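Local coordinates for putative Outer membrane protein (Helicobacter pylori, PDB 6GW5) that is the adhesin domain of the outer membrane protein SabA, which probably attaches the bacterium to host-cell glycans, at residues A[86-91]-A[119-125]. Numbering follows the deposited sequence.
Sequences FFVVNK and AMNQTTY
The only parallel strand pair in this mostly helical adhesin domain joins strand 87-89 to strand 119-121. Residues 87-89 and 119-120 are extended (phi -94 to -141°, psi 121 to 156°); the strand axes approach to 4.6 Å at 35°, pairing Phe87 with Ala119, Val88 with Met120 and Val89 with Asn121. Met120 straddles Val88: its N donates to Phe87 O (2.8 Å), its O accepts from Val89 N (3.0 Å). The chain turns helical at Gln122 (-54/-42), whose N, lacking a helical acceptor, donates to Val89 O (2.9 Å). Asn121 is the N-cap of helix 122-139, its O accepting the hydrogen bond of Tyr125 N (3.1 Å). Beta-branched Val88 suits extended backbone and shares a sheet face with Met120; its CG1 lies 3.5 Å from Gln122 CA, its CG2 4.0 Å from Tyr125 CG. Flexible Met120, t at both chi1 and chi2, reaches Phe86 (chi1 p) in a Met-aromatic contact, CE over the ring face and Met120 SD 3.6 Å from Phe86 CE2. Phe86 CE2 also lies 3.7 Å from CD1 of Tyr125 (chi1 t), the two ring planes oblique at 64°. Tyr79 of helix 60-79 meets Phe86 and Met120. On the other sheet face, small Ala119 accompanies Phe87, whose ring meets Phe105 edge-to-face.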
loop_
_atom_site.group_PDB
_atom_site.type_symbol
_atom_site.label_atom_id
_atom_site.label_comp_id
_atom_site.label_asym_id
_atom_site.label_seq_id
_atom_site.Cartn_x
_atom_site.Cartn_y
_atom_site.Cartn_z
ATOM N N PHE A 86 -27.813 22.029 -0.846
ATOM C CA PHE A 86 -27.807 23.135 -1.793
ATOM C C PHE A 86 -29.238 23.239 -2.332
ATOM O O PHE A 86 -30.063 22.340 -2.078
ATOM C CB PHE A 86 -26.788 22.896 -2.935
ATOM C CG PHE A 86 -26.831 21.505 -3.520
ATOM C CD1 PHE A 86 -26.049 20.511 -2.986
ATOM C CD2 PHE A 86 -27.597 21.212 -4.636
ATOM C CE1 PHE A 86 -26.045 19.238 -3.525
ATOM C CE2 PHE A 86 -27.626 19.932 -5.178
ATOM C CZ PHE A 86 -26.844 18.940 -4.623
ATOM N N PHE A 87 -29.521 24.306 -3.077
ATOM C CA PHE A 87 -30.857 24.548 -3.590
ATOM C C PHE A 87 -30.829 24.366 -5.098
ATOM O O PHE A 87 -30.066 25.017 -5.801
ATOM C CB PHE A 87 -31.268 25.953 -3.175
ATOM C CG PHE A 87 -32.679 26.354 -3.537
ATOM C CD1 PHE A 87 -33.778 25.943 -2.777
ATOM C CD2 PHE A 87 -32.921 27.196 -4.611
ATOM C CE1 PHE A 87 -35.070 26.340 -3.132
ATOM C CE2 PHE A 87 -34.212 27.590 -4.964
ATOM C CZ PHE A 87 -35.285 27.161 -4.221
ATOM N N VAL A 88 -31.639 23.447 -5.600
ATOM C CA VAL A 88 -31.711 23.207 -7.055
ATOM C C VAL A 88 -32.830 23.998 -7.713
ATOM O O VAL A 88 -33.919 24.201 -7.150
ATOM C CB VAL A 88 -31.873 21.699 -7.330
ATOM C CG1 VAL A 88 -31.965 21.367 -8.811
ATOM C CG2 VAL A 88 -30.686 20.986 -6.732
ATOM N N VAL A 89 -32.555 24.452 -8.918
ATOM C CA VAL A 89 -33.469 25.357 -9.605
ATOM C C VAL A 89 -33.672 24.928 -11.026
ATOM O O VAL A 89 -32.745 24.496 -11.684
ATOM C CB VAL A 89 -32.946 26.802 -9.570
ATOM C CG1 VAL A 89 -32.659 27.175 -8.133
ATOM C CG2 VAL A 89 -31.693 26.987 -10.409
ATOM N N ASN A 90 -34.902 24.995 -11.497
ATOM C CA ASN A 90 -35.124 24.863 -12.927
ATOM C C ASN A 90 -34.761 26.194 -13.538
ATOM O O ASN A 90 -35.364 27.167 -13.194
ATOM C CB ASN A 90 -36.561 24.508 -13.241
ATOM C CG ASN A 90 -36.680 23.831 -14.588
ATOM O OD1 ASN A 90 -36.519 22.610 -14.678
ATOM N ND2 ASN A 90 -36.837 24.627 -15.647
ATOM N N LYS A 91 -33.775 26.250 -14.415
ATOM C CA LYS A 91 -33.452 27.530 -15.090
ATOM C C LYS A 91 -34.594 28.063 -15.967
ATOM O O LYS A 91 -35.655 27.452 -16.070
ATOM C CB LYS A 91 -32.163 27.410 -15.922
ATOM C CG LYS A 91 -30.870 27.543 -15.098
ATOM C CD LYS A 91 -30.142 28.893 -15.228
ATOM C CE LYS A 91 -29.904 29.591 -13.882
ATOM N NZ LYS A 91 -28.525 30.132 -13.828
ATOM N N ALA A 119 -26.672 27.537 -4.931
ATOM C CA ALA A 119 -27.719 27.119 -5.845
ATOM C C ALA A 119 -27.097 26.255 -6.895
ATOM O O ALA A 119 -25.911 26.393 -7.193
ATOM C CB ALA A 119 -28.381 28.329 -6.488
ATOM N N MET A 120 -27.904 25.403 -7.493
ATOM C CA MET A 120 -27.412 24.529 -8.542
ATOM C C MET A 120 -28.450 24.419 -9.634
ATOM O O MET A 120 -29.623 24.240 -9.369
ATOM C CB MET A 120 -27.081 23.110 -7.969
ATOM C CG MET A 120 -26.653 22.036 -8.992
ATOM S SD MET A 120 -26.115 20.417 -8.388
ATOM C CE MET A 120 -24.681 20.981 -7.498
ATOM N N ASN A 121 -27.991 24.410 -10.863
ATOM C CA ASN A 121 -28.877 24.057 -11.962
ATOM C C ASN A 121 -29.398 22.655 -11.924
ATOM O O ASN A 121 -28.607 21.762 -11.741
ATOM C CB ASN A 121 -28.133 24.160 -13.271
ATOM C CG ASN A 121 -28.265 25.520 -13.877
ATOM O OD1 ASN A 121 -28.699 26.475 -13.220
ATOM N ND2 ASN A 121 -27.898 25.624 -15.140
ATOM N N GLN A 122 -30.689 22.475 -12.168
ATOM C CA GLN A 122 -31.278 21.160 -12.281
ATOM C C GLN A 122 -30.552 20.273 -13.313
ATOM O O GLN A 122 -30.345 19.081 -13.048
ATOM C CB GLN A 122 -32.782 21.214 -12.584
ATOM C CG GLN A 122 -33.441 19.972 -12.066
ATOM C CD GLN A 122 -34.876 19.722 -12.487
ATOM O OE1 GLN A 122 -35.742 20.597 -12.414
ATOM N NE2 GLN A 122 -35.140 18.478 -12.911
ATOM N N THR A 123 -30.182 20.836 -14.463
ATOM C CA THR A 123 -29.313 20.152 -15.424
ATOM C C THR A 123 -28.161 19.412 -14.686
ATOM O O THR A 123 -28.068 18.170 -14.729
ATOM C CB THR A 123 -28.703 21.182 -16.420
ATOM O OG1 THR A 123 -29.751 21.797 -17.152
ATOM C CG2 THR A 123 -27.724 20.534 -17.406
ATOM N N THR A 124 -27.318 20.194 -14.000
ATOM C CA THR A 124 -26.134 19.679 -13.370
ATOM C C THR A 124 -26.499 18.631 -12.318
ATOM O O THR A 124 -25.866 17.579 -12.235
ATOM C CB THR A 124 -25.316 20.800 -12.735
ATOM O OG1 THR A 124 -24.919 21.762 -13.729
ATOM C CG2 THR A 124 -24.063 20.237 -12.089
ATOM N N TYR A 125 -27.529 18.893 -11.534
ATOM C CA TYR A 125 -27.905 17.985 -10.457
ATOM C C TYR A 125 -28.337 16.621 -10.975
ATOM O O TYR A 125 -28.061 15.600 -10.352
ATOM C CB TYR A 125 -29.002 18.576 -9.583
ATOM C CG TYR A 125 -29.554 17.588 -8.557
ATOM C CD1 TYR A 125 -28.817 17.256 -7.400
ATOM C CD2 TYR A 125 -30.818 16.987 -8.726
ATOM C CE1 TYR A 125 -29.322 16.369 -6.468
ATOM C CE2 TYR A 125 -31.322 16.093 -7.803
ATOM C CZ TYR A 125 -30.565 15.780 -6.690
ATOM O OH TYR A 125 -31.069 14.887 -5.778
#